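Local atomic coordinates of methionine-binding lipoprotein metQ (Bacillus subtilis subsp. subtilis, PDB entry 4GOT), a protein that probably binds methionine and passes it to the membrane permease of an ABC importer, and also takes part in methionine sulfoxide transport. Residues L40-K44 with N178-A182; H62-Q68 with N113-R119; A106-N112 with E154-P160. All blocks are in the same frame, centred on the assembly; numbering follows the deposited sequence. Where two conformers were deposited one is given.

Contact 1: residues L40-K44 with N178-A182. With MSE (selenomethionine), chain B.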
loop_
_atom_site.group_PDB
_atom_site.type_symbol
_atom_site.label_atom_id
_atom_site.label_comp_id
_atom_site.label_asym_id
_atom_site.label_seq_id
_atom_site.Cartn_x
_atom_site.Cartn_y
_atom_site.Cartn_z
ATOM N N LEU A 40 -2.299 13.793 1.270
ATOM C CA LEU A 40 -2.437 14.256 -0.139
ATOM C C LEU A 40 -3.565 13.462 -0.831
ATOM O O LEU A 40 -3.957 12.397 -0.341
ATOM C CB LEU A 40 -1.077 14.160 -0.871
ATOM C CG LEU A 40 0.044 14.984 -0.210
ATOM C CD1 LEU A 40 1.340 14.644 -0.918
ATOM C CD2 LEU A 40 -0.264 16.522 -0.253
ATOM N N SER A 41 -4.093 13.965 -1.940
ATOM C CA SER A 41 -5.313 13.365 -2.549
ATOM C C SER A 41 -5.096 12.075 -3.339
ATOM O O SER A 41 -6.046 11.337 -3.573
ATOM C CB SER A 41 -6.063 14.363 -3.420
ATOM O OG SER A 41 -5.210 15.066 -4.298
ATOM N N ASP A 42 -3.882 11.815 -3.814
ATOM C CA ASP A 42 -3.631 10.516 -4.478
ATOM C C ASP A 42 -2.163 10.152 -4.464
ATOM O O ASP A 42 -1.299 10.999 -4.258
ATOM C CB ASP A 42 -4.217 10.494 -5.920
ATOM C CG ASP A 42 -3.171 10.829 -7.006
ATOM O OD1 ASP A 42 -2.916 12.026 -7.201
ATOM O OD2 ASP A 42 -2.604 9.884 -7.659
ATOM N N TYR A 43 -1.923 8.839 -4.636
ATOM C CA TYR A 43 -0.666 8.204 -4.481
ATOM C C TYR A 43 0.424 8.896 -5.286
ATOM O O TYR A 43 1.576 8.932 -4.845
ATOM C CB TYR A 43 -0.769 6.746 -4.997
ATOM C CG TYR A 43 -1.398 5.647 -4.131
ATOM C CD1 TYR A 43 -1.626 5.787 -2.780
ATOM C CD2 TYR A 43 -1.715 4.410 -4.721
ATOM C CE1 TYR A 43 -2.154 4.738 -2.020
ATOM C CE2 TYR A 43 -2.250 3.358 -3.989
ATOM C CZ TYR A 43 -2.474 3.528 -2.632
ATOM O OH TYR A 43 -2.996 2.491 -1.921
ATOM N N LYS A 44 0.096 9.448 -6.450
ATOM C CA LYS A 44 1.131 10.038 -7.318
ATOM C C LYS A 44 1.710 11.331 -6.723
ATOM O O LYS A 44 2.792 11.763 -7.110
ATOM C CB LYS A 44 0.601 10.287 -8.743
ATOM C CG LYS A 44 0.375 9.053 -9.621
ATOM C CD LYS A 44 1.636 8.169 -9.733
ATOM C CE LYS A 44 2.018 7.773 -11.164
ATOM N NZ LYS A 44 0.907 7.089 -11.877
ATOM N N ASN A 178 -6.873 -1.497 -1.882
ATOM C CA ASN A 178 -5.718 -1.424 -0.980
ATOM C C ASN A 178 -6.263 -1.179 0.426
ATOM O O ASN A 178 -7.186 -0.381 0.573
ATOM C CB ASN A 178 -4.812 -0.236 -1.346
ATOM C CG ASN A 178 -4.123 -0.387 -2.705
ATOM O OD1 ASN A 178 -3.057 -0.993 -2.805
ATOM N ND2 ASN A 178 -4.731 0.146 -3.742
ATOM N N VAL A 179 -5.671 -1.801 1.447
ATOM C CA VAL A 179 -6.165 -1.636 2.829
ATOM C C VAL A 179 -6.329 -0.142 3.238
ATOM O O VAL A 179 -7.313 0.217 3.866
ATOM C CB VAL A 179 -5.277 -2.370 3.865
ATOM C CG1 VAL A 179 -5.757 -2.042 5.295
ATOM C CG2 VAL A 179 -5.200 -3.886 3.602
ATOM N N ASN A 180 -5.382 0.726 2.911
ATOM C CA ASN A 180 -5.517 2.154 3.307
ATOM C C ASN A 180 -6.807 2.842 2.806
ATOM O O ASN A 180 -7.502 3.545 3.558
ATOM C CB ASN A 180 -4.290 2.992 2.914
ATOM C CG ASN A 180 -4.196 3.304 1.427
ATOM O OD1 ASN A 180 -3.782 2.439 0.616
ATOM N ND2 ASN A 180 -4.470 4.575 1.061
ATOM N N TYR A 181 -7.150 2.589 1.543
ATOM C CA TYR A 181 -8.375 3.131 0.955
ATOM C C TYR A 181 -9.598 2.357 1.362
ATOM O O TYR A 181 -10.658 2.965 1.538
ATOM C CB TYR A 181 -8.229 3.212 -0.549
ATOM C CG TYR A 181 -7.307 4.305 -0.962
ATOM C CD1 TYR A 181 -7.466 5.603 -0.441
ATOM C CD2 TYR A 181 -6.290 4.083 -1.914
ATOM C CE1 TYR A 181 -6.617 6.629 -0.822
ATOM C CE2 TYR A 181 -5.459 5.116 -2.314
ATOM C CZ TYR A 181 -5.624 6.381 -1.772
ATOM O OH TYR A 181 -4.794 7.425 -2.146
ATOM N N ALA A 182 -9.448 1.039 1.640
ATOM C CA ALA A 182 -10.558 0.282 2.223
ATOM C C ALA A 182 -10.951 0.840 3.569
ATOM O O ALA A 182 -12.116 1.072 3.821
ATOM C CB ALA A 182 -10.192 -1.202 2.355
HETATM N N MSE B 300 -0.753 1.219 1.479
HETATM C CA MSE B 300 -0.854 0.571 0.138
HETATM C C MSE B 300 -0.716 -0.987 0.203
HETATM O O MSE B 300 0.217 -1.427 0.819
HETATM O OXT MSE B 300 -1.459 -1.827 -0.365
HETATM C CB MSE B 300 0.267 1.125 -0.755
HETATM C CG MSE B 300 0.150 0.817 -2.214
HETATM SE SE MSE B 300 1.738 1.379 -3.254
HETATM C CE MSE B 300 1.322 3.433 -3.314
HETATM O O HOH W 1 -4.206 9.640 -0.373
#

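Contact 2: residues H62-Q68 with N113-R119. With MSE (selenomethionine), chain B.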
loop_
_atom_site.group_PDB
_atom_site.type_symbol
_atom_site.label_atom_id
_atom_site.label_comp_id
_atom_site.label_asym_id
_atom_site.label_seq_id
_atom_site.Cartn_x
_atom_site.Cartn_y
_atom_site.Cartn_z
ATOM N N HIS A 62 5.154 0.933 -0.978
ATOM C CA HIS A 62 6.090 -0.200 -0.767
ATOM C C HIS A 62 7.271 -0.045 -1.749
ATOM O O HIS A 62 7.284 0.872 -2.559
ATOM C CB HIS A 62 5.393 -1.559 -0.947
ATOM C CG HIS A 62 4.399 -1.606 -2.083
ATOM N ND1 HIS A 62 4.760 -1.539 -3.423
ATOM C CD2 HIS A 62 3.051 -1.740 -2.066
ATOM C CE1 HIS A 62 3.671 -1.598 -4.172
ATOM N NE2 HIS A 62 2.615 -1.685 -3.376
ATOM N N ILE A 63 8.268 -0.918 -1.642
ATOM C CA ILE A 63 9.494 -0.801 -2.445
ATOM C C ILE A 63 9.190 -0.938 -3.966
ATOM O O ILE A 63 9.697 -0.143 -4.749
ATOM C CB ILE A 63 10.619 -1.774 -1.969
ATOM C CG1 ILE A 63 11.191 -1.371 -0.599
ATOM C CG2 ILE A 63 11.738 -1.941 -3.019
ATOM C CD1 ILE A 63 11.802 -2.537 0.160
ATOM N N PRO A 64 8.341 -1.925 -4.373
ATOM C CA PRO A 64 7.987 -2.018 -5.806
ATOM C C PRO A 64 7.348 -0.715 -6.329
ATOM O O PRO A 64 7.658 -0.270 -7.442
ATOM C CB PRO A 64 7.043 -3.220 -5.826
ATOM C CG PRO A 64 7.627 -4.143 -4.760
ATOM C CD PRO A 64 7.910 -3.140 -3.641
ATOM N N TYR A 65 6.517 -0.071 -5.518
ATOM C CA TYR A 65 5.910 1.166 -5.968
ATOM C C TYR A 65 7.005 2.242 -6.164
ATOM O O TYR A 65 7.011 2.960 -7.158
ATOM C CB TYR A 65 4.845 1.649 -5.001
ATOM C CG TYR A 65 4.058 2.823 -5.573
ATOM C CD1 TYR A 65 4.472 4.108 -5.370
ATOM C CD2 TYR A 65 2.893 2.618 -6.324
ATOM C CE1 TYR A 65 3.790 5.183 -5.915
ATOM C CE2 TYR A 65 2.193 3.696 -6.872
ATOM C CZ TYR A 65 2.655 4.982 -6.662
ATOM O OH TYR A 65 1.961 6.084 -7.144
ATOM N N LEU A 66 7.891 2.370 -5.172
ATOM C CA LEU A 66 9.000 3.336 -5.200
ATOM C C LEU A 66 9.898 3.115 -6.425
ATOM O O LEU A 66 10.222 4.063 -7.141
ATOM C CB LEU A 66 9.836 3.274 -3.892
ATOM C CG LEU A 66 11.047 4.256 -3.882
ATOM C CD1 LEU A 66 10.610 5.738 -4.018
ATOM C CD2 LEU A 66 11.897 4.021 -2.635
ATOM N N GLU A 67 10.249 1.844 -6.683
ATOM C CA GLU A 67 11.069 1.498 -7.856
ATOM C C GLU A 67 10.463 1.893 -9.186
ATOM O O GLU A 67 11.140 2.527 -10.031
ATOM C CB GLU A 67 11.398 0.007 -7.853
ATOM C CG GLU A 67 12.420 -0.286 -6.797
ATOM C CD GLU A 67 12.813 -1.732 -6.779
ATOM O OE1 GLU A 67 12.300 -2.499 -7.629
ATOM O OE2 GLU A 67 13.626 -2.069 -5.905
ATOM N N GLN A 68 9.195 1.533 -9.372
ATOM C CA GLN A 68 8.439 1.991 -10.544
ATOM C C GLN A 68 8.432 3.511 -10.690
ATOM O O GLN A 68 8.560 4.039 -11.806
ATOM C CB GLN A 68 6.962 1.509 -10.479
ATOM C CG GLN A 68 6.103 1.941 -11.682
ATOM C CD GLN A 68 6.549 1.320 -13.015
ATOM O OE1 GLN A 68 7.153 0.257 -13.050
ATOM N NE2 GLN A 68 6.225 1.991 -14.114
ATOM N N ASN A 113 -2.673 1.051 -10.603
ATOM C CA ASN A 113 -1.333 1.126 -10.000
ATOM C C ASN A 113 -0.399 0.163 -10.753
ATOM O O ASN A 113 -0.438 -1.057 -10.519
ATOM C CB ASN A 113 -1.477 0.733 -8.499
ATOM C CG ASN A 113 -0.233 0.955 -7.668
ATOM O OD1 ASN A 113 0.904 0.872 -8.135
ATOM N ND2 ASN A 113 -0.459 1.218 -6.389
ATOM N N VAL A 114 0.403 0.707 -11.670
ATOM C CA VAL A 114 1.282 -0.085 -12.524
ATOM C C VAL A 114 2.139 -1.060 -11.713
ATOM O O VAL A 114 2.215 -2.252 -12.049
ATOM C CB VAL A 114 2.214 0.800 -13.364
ATOM C CG1 VAL A 114 3.195 -0.055 -14.164
ATOM C CG2 VAL A 114 1.416 1.741 -14.276
ATOM N N ALA A 115 2.767 -0.546 -10.638
ATOM C CA ALA A 115 3.606 -1.340 -9.735
ATOM C C ALA A 115 2.909 -2.533 -9.079
ATOM O O ALA A 115 3.573 -3.525 -8.702
ATOM C CB ALA A 115 4.175 -0.430 -8.658
ATOM N N GLU A 116 1.585 -2.469 -8.934
ATOM C CA GLU A 116 0.848 -3.533 -8.254
ATOM C C GLU A 116 0.139 -4.507 -9.201
ATOM O O GLU A 116 -0.654 -5.307 -8.752
ATOM C CB GLU A 116 -0.170 -2.938 -7.285
ATOM C CG GLU A 116 0.499 -2.294 -6.079
ATOM C CD GLU A 116 -0.424 -2.182 -4.886
ATOM O OE1 GLU A 116 -1.628 -1.883 -5.108
ATOM O OE2 GLU A 116 0.064 -2.403 -3.734
ATOM N N GLN A 117 0.422 -4.452 -10.507
ATOM C CA GLN A 117 -0.274 -5.339 -11.433
ATOM C C GLN A 117 0.027 -6.806 -11.136
ATOM O O GLN A 117 -0.877 -7.636 -11.218
ATOM C CB GLN A 117 0.080 -5.025 -12.886
ATOM C CG GLN A 117 -0.373 -3.621 -13.346
ATOM C CD GLN A 117 -1.876 -3.397 -13.273
ATOM O OE1 GLN A 117 -2.376 -2.584 -12.445
ATOM N NE2 GLN A 117 -2.618 -4.128 -14.107
ATOM N N GLY A 118 1.276 -7.127 -10.813
ATOM C CA GLY A 118 1.653 -8.501 -10.451
ATOM C C GLY A 118 1.063 -8.943 -9.103
ATOM O O GLY A 118 0.682 -10.108 -8.921
ATOM N N ARG A 119 0.950 -8.006 -8.161
ATOM C CA ARG A 119 0.381 -8.296 -6.819
ATOM C C ARG A 119 -1.091 -8.774 -6.936
ATOM O O ARG A 119 -1.489 -9.748 -6.345
ATOM C CB ARG A 119 0.456 -7.040 -5.949
ATOM C CG ARG A 119 0.117 -7.250 -4.489
ATOM C CD ARG A 119 0.164 -5.949 -3.701
ATOM N NE ARG A 119 0.009 -6.249 -2.286
ATOM C CZ ARG A 119 -0.126 -5.337 -1.324
ATOM N NH1 ARG A 119 -0.128 -4.027 -1.581
ATOM N NH2 ARG A 119 -0.269 -5.763 -0.070
HETATM N N MSE B 300 -0.753 1.219 1.479
HETATM C CA MSE B 300 -0.854 0.571 0.138
HETATM C C MSE B 300 -0.716 -0.987 0.203
HETATM O O MSE B 300 0.217 -1.427 0.819
HETATM O OXT MSE B 300 -1.459 -1.827 -0.365
HETATM C CB MSE B 300 0.267 1.125 -0.755
HETATM C CG MSE B 300 0.150 0.817 -2.214
HETATM SE SE MSE B 300 1.738 1.379 -3.254
HETATM C CE MSE B 300 1.322 3.433 -3.314
#

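Contact 3: residues A106-N112 with E154-P160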
loop_
_atom_site.group_PDB
_atom_site.type_symbol
_atom_site.label_atom_id
_atom_site.label_comp_id
_atom_site.label_asym_id
_atom_site.label_seq_id
_atom_site.Cartn_x
_atom_site.Cartn_y
_atom_site.Cartn_z
ATOM N N ALA A 106 -16.693 -13.057 -16.206
ATOM C CA ALA A 106 -16.735 -12.139 -15.077
ATOM C C ALA A 106 -15.713 -11.004 -15.284
ATOM O O ALA A 106 -14.649 -11.212 -15.919
ATOM C CB ALA A 106 -16.509 -12.875 -13.753
ATOM N N THR A 107 -16.098 -9.816 -14.801
ATOM C CA THR A 107 -15.287 -8.567 -14.825
ATOM C C THR A 107 -14.591 -8.340 -13.480
ATOM O O THR A 107 -15.255 -8.267 -12.405
ATOM C CB THR A 107 -16.123 -7.294 -15.040
ATOM O OG1 THR A 107 -16.735 -7.312 -16.325
ATOM C CG2 THR A 107 -15.224 -6.031 -14.926
ATOM N N ILE A 108 -13.265 -8.197 -13.566
ATOM C CA ILE A 108 -12.380 -7.964 -12.422
ATOM C C ILE A 108 -11.934 -6.508 -12.511
ATOM O O ILE A 108 -11.401 -6.094 -13.536
ATOM C CB ILE A 108 -11.159 -8.916 -12.407
ATOM C CG1 ILE A 108 -11.589 -10.398 -12.430
ATOM C CG2 ILE A 108 -10.298 -8.689 -11.178
ATOM C CD1 ILE A 108 -12.447 -10.837 -11.269
ATOM N N ILE A 109 -12.213 -5.732 -11.457
ATOM C CA ILE A 109 -11.757 -4.339 -11.367
ATOM C C ILE A 109 -10.408 -4.307 -10.622
ATOM O O ILE A 109 -10.326 -4.377 -9.379
ATOM C CB ILE A 109 -12.757 -3.387 -10.648
ATOM C CG1 ILE A 109 -14.201 -3.602 -11.148
ATOM C CG2 ILE A 109 -12.314 -1.917 -10.754
ATOM C CD1 ILE A 109 -14.455 -3.152 -12.571
ATOM N N LEU A 110 -9.370 -4.202 -11.431
ATOM C CA LEU A 110 -8.005 -3.928 -11.013
ATOM C C LEU A 110 -7.865 -2.450 -10.677
ATOM O O LEU A 110 -8.652 -1.627 -11.151
ATOM C CB LEU A 110 -7.061 -4.207 -12.190
ATOM C CG LEU A 110 -7.039 -5.625 -12.784
ATOM C CD1 LEU A 110 -6.068 -5.650 -13.965
ATOM C CD2 LEU A 110 -6.629 -6.638 -11.708
ATOM N N THR A 111 -6.860 -2.112 -9.869
ATOM C CA THR A 111 -6.471 -0.704 -9.761
ATOM C C THR A 111 -5.529 -0.450 -10.943
ATOM O O THR A 111 -4.993 -1.403 -11.552
ATOM C CB THR A 111 -5.867 -0.335 -8.369
ATOM O OG1 THR A 111 -4.463 -0.561 -8.349
ATOM C CG2 THR A 111 -6.547 -1.103 -7.202
ATOM N N ASN A 112 -5.335 0.826 -11.248
ATOM C CA ASN A 112 -4.444 1.264 -12.319
ATOM C C ASN A 112 -2.988 1.511 -11.824
ATOM O O ASN A 112 -2.175 2.038 -12.560
ATOM C CB ASN A 112 -5.046 2.491 -13.052
ATOM C CG ASN A 112 -5.064 3.752 -12.203
ATOM O OD1 ASN A 112 -4.493 3.797 -11.117
ATOM N ND2 ASN A 112 -5.716 4.793 -12.712
ATOM N N GLU A 154 -12.584 -10.766 -17.760
ATOM C CA GLU A 154 -12.287 -9.493 -18.393
ATOM C C GLU A 154 -11.822 -8.503 -17.299
ATOM O O GLU A 154 -12.288 -8.583 -16.146
ATOM C CB GLU A 154 -13.546 -9.004 -19.130
ATOM C CG GLU A 154 -14.000 -9.956 -20.249
ATOM C CD GLU A 154 -15.454 -9.766 -20.666
ATOM O OE1 GLU A 154 -16.088 -8.780 -20.230
ATOM O OE2 GLU A 154 -15.967 -10.603 -21.434
ATOM N N PHE A 155 -10.920 -7.584 -17.637
ATOM C CA PHE A 155 -10.335 -6.704 -16.634
ATOM C C PHE A 155 -10.596 -5.240 -16.968
ATOM O O PHE A 155 -10.520 -4.856 -18.134
ATOM C CB PHE A 155 -8.836 -6.940 -16.487
ATOM C CG PHE A 155 -8.467 -8.389 -16.218
ATOM C CD1 PHE A 155 -8.376 -8.872 -14.928
ATOM C CD2 PHE A 155 -8.188 -9.240 -17.256
ATOM C CE1 PHE A 155 -8.029 -10.204 -14.667
ATOM C CE2 PHE A 155 -7.845 -10.575 -17.008
ATOM C CZ PHE A 155 -7.771 -11.056 -15.710
ATOM N N LYS A 156 -10.892 -4.452 -15.935
ATOM C CA LYS A 156 -11.034 -3.000 -16.044
ATOM C C LYS A 156 -10.051 -2.380 -15.030
ATOM O O LYS A 156 -9.601 -3.051 -14.116
ATOM C CB LYS A 156 -12.469 -2.566 -15.691
ATOM C CG LYS A 156 -13.605 -3.183 -16.505
ATOM C CD LYS A 156 -13.832 -2.421 -17.799
ATOM C CE LYS A 156 -15.160 -2.780 -18.476
ATOM N NZ LYS A 156 -16.309 -1.970 -17.945
ATOM N N LYS A 157 -9.713 -1.099 -15.180
ATOM C CA LYS A 157 -8.807 -0.462 -14.237
ATOM C C LYS A 157 -9.420 0.802 -13.707
ATOM O O LYS A 157 -9.933 1.590 -14.490
ATOM C CB LYS A 157 -7.450 -0.141 -14.882
ATOM C CG LYS A 157 -6.623 -1.361 -15.174
ATOM C CD LYS A 157 -5.655 -1.109 -16.314
ATOM C CE LYS A 157 -5.040 -2.410 -16.827
ATOM N NZ LYS A 157 -3.767 -2.599 -16.105
ATOM N N VAL A 158 -9.381 0.945 -12.379
ATOM C CA VAL A 158 -9.891 2.134 -11.683
ATOM C C VAL A 158 -8.778 2.693 -10.784
ATOM O O VAL A 158 -7.972 1.945 -10.247
ATOM C CB VAL A 158 -11.146 1.769 -10.847
ATOM C CG1 VAL A 158 -11.617 2.937 -9.982
ATOM C CG2 VAL A 158 -12.286 1.307 -11.784
ATOM N N ALA A 159 -8.775 4.001 -10.568
ATOM C CA ALA A 159 -7.822 4.589 -9.643
ATOM C C ALA A 159 -7.984 3.921 -8.264
ATOM O O ALA A 159 -9.106 3.575 -7.884
ATOM C CB ALA A 159 -8.014 6.106 -9.573
ATOM N N PRO A 160 -6.858 3.684 -7.538
ATOM C CA PRO A 160 -6.913 3.016 -6.212
ATOM C C PRO A 160 -7.742 3.841 -5.222
ATOM O O PRO A 160 -8.355 3.306 -4.315
ATOM C CB PRO A 160 -5.436 2.900 -5.787
ATOM C CG PRO A 160 -4.655 3.558 -6.875
ATOM C CD PRO A 160 -5.485 3.783 -8.065
#

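Contact 1: residues L40-K44 with N178-A182
The ring of Tyr43 is covered on both faces: the terminal methyl CE of the bound selenomethionine lies over the middle of the ring, 3.4 Å above its plane, and CE2 of Tyr181 approaches the opposite face, 3.3 Å from Tyr43 CE1. At the ring edge, Tyr43 OH donates to Asn180 OD1 over 2.7 Å, in the carbonyl plane and on a lone pair. The two tyrosine side chains run antiparallel alongside each other, their planes inclined by 36°. Asn180 ND2 in turn lies over the Tyr181 ring. Tyr43 and its partners join the two lobes of a periplasmic-binding-protein fold, with the ligand in the cleft between them; the loop after strand 34-38 supplies Tyr43, and the start of helix 179-184 supplies Asn180, with Asn178 just ahead of it. Asn180 CG lies between its backbone N and carbonyl carbon (chi1 74°), which brings OD1 to the phenol and lets it accept a weak bond from the ligand amine, MSE N, at 3.4 Å. Replacing Tyr43 with an alanine would probably strip the ligand methyl of one of its two aromatic faces and Asn180 OD1 of its phenol donor. Farther out, one water joins Leu40 O to Tyr181 OH.

Contact 2: residues H62-Q68 with N113-R119
Glu116 OE2 is gripped by two donors, His62 NE2 and the guanidinium of Arg119. The bond from His62 NE2 is 2.7 Å long and lies close to the imidazole plane, meeting the carboxylate on its anti side. Arg119 NH1 comes to the syn side from the opposite face of the carboxylate, also at 2.7 Å, in a salt bridge. NH1 then reaches on to the ligand carboxylate, 2.8 Å from MSE OXT, so one nitrogen serves both anions, carried there by a chain extended from CG to NE. The charge of Arg119 would probably stabilise both carboxylates. On the imidazole, the selenium rests over one face, offset toward the rim, 3.2 Å from NE2, while ND1 caps helix 63-72 by accepting from Tyr65 N. Here the N-terminal ends of two helices, one from each lobe of the NlpA-type binding protein, close round the side chain of the ligand. Tyr65 contributes a ring face, the ligand methyl over its centre, 3.4 Å above the plane. Its CG lies opposite the backbone N (chi1 -171°), which turns the ring edge to Asn113; the amide stands almost upright to the ring, OD1 3.2 Å from Tyr65 CD2. Away from the ligand, Ala115 CB packs 3.6 Å from Tyr65 CA, and Val114 CG1 lies against the amide of Gln68, whose NE2 is hydrogen-bonded to Glu72.

Contact 3: residues A106-N112 with E154-P160
Ile108 and Phe155 face each other in a parallel beta ladder, strand 107-111 beside strand 154-158, at one border of the five-stranded sheet of the second lobe. Six backbone hydrogen bonds zip the pair, from Glu154 N to Ala106 O at one end to Asn112 N to Val158 O at the other. Ile108, Leu110 and Asn112 donate to the outer strand, and Ala106, Ile108 and Leu110 accept from it. On one face of the sheet, Phe155 CD1 packs 3.8 Å from Ile108 CB, and Leu110 CD1 reaches Phe155 CB. With CG opposite the carbonyl carbon (chi1 -54°), the Phe155 ring is carried over toward Ile108 and Leu110. On the other face, Thr107 CG2 lies 3.6 Å from Lys156 CG and Ile109 CD1 leans on Lys156 CB. The tightest apolar spot is between Ile109 and Val158, where the two CG2 methyls are 3.4 Å apart. Past the ladder, Asn112 OD1 stands 3.2 Å from Pro160 CD. Further out, helix 117-126 covers the Phe155 face through Met120 and Leu124, whereas helix 163-168 lies against Ile109 and Val158. Strand 174-177 continues the sheet beyond Ile109, whose backbone bonds to Ala174 and Phe176, and Thr107 N donates to Asp173 OD2.

After its first strands the chain reaches the loop 40-44 and then helix 63-72, both belonging to the first lobe. Segment 106-112, a strand of the second lobe, runs straight on into 113-119, whose meeting with 62-68 closes contact 2. The outer strand then returns at 154-160 to complete contact 3, so contacts 2 and 3 cross along the chain. Contact 1, closed last by 178-182, spans both of them. Contacts 1 and 2 bridge the lobes and share the ligand, with Tyr43 CB lying 3.5 Å from Tyr65 OH. Contact 3 stays within the second lobe, yet its Pro160 packs against Tyr43 and Asn178 of contact 1.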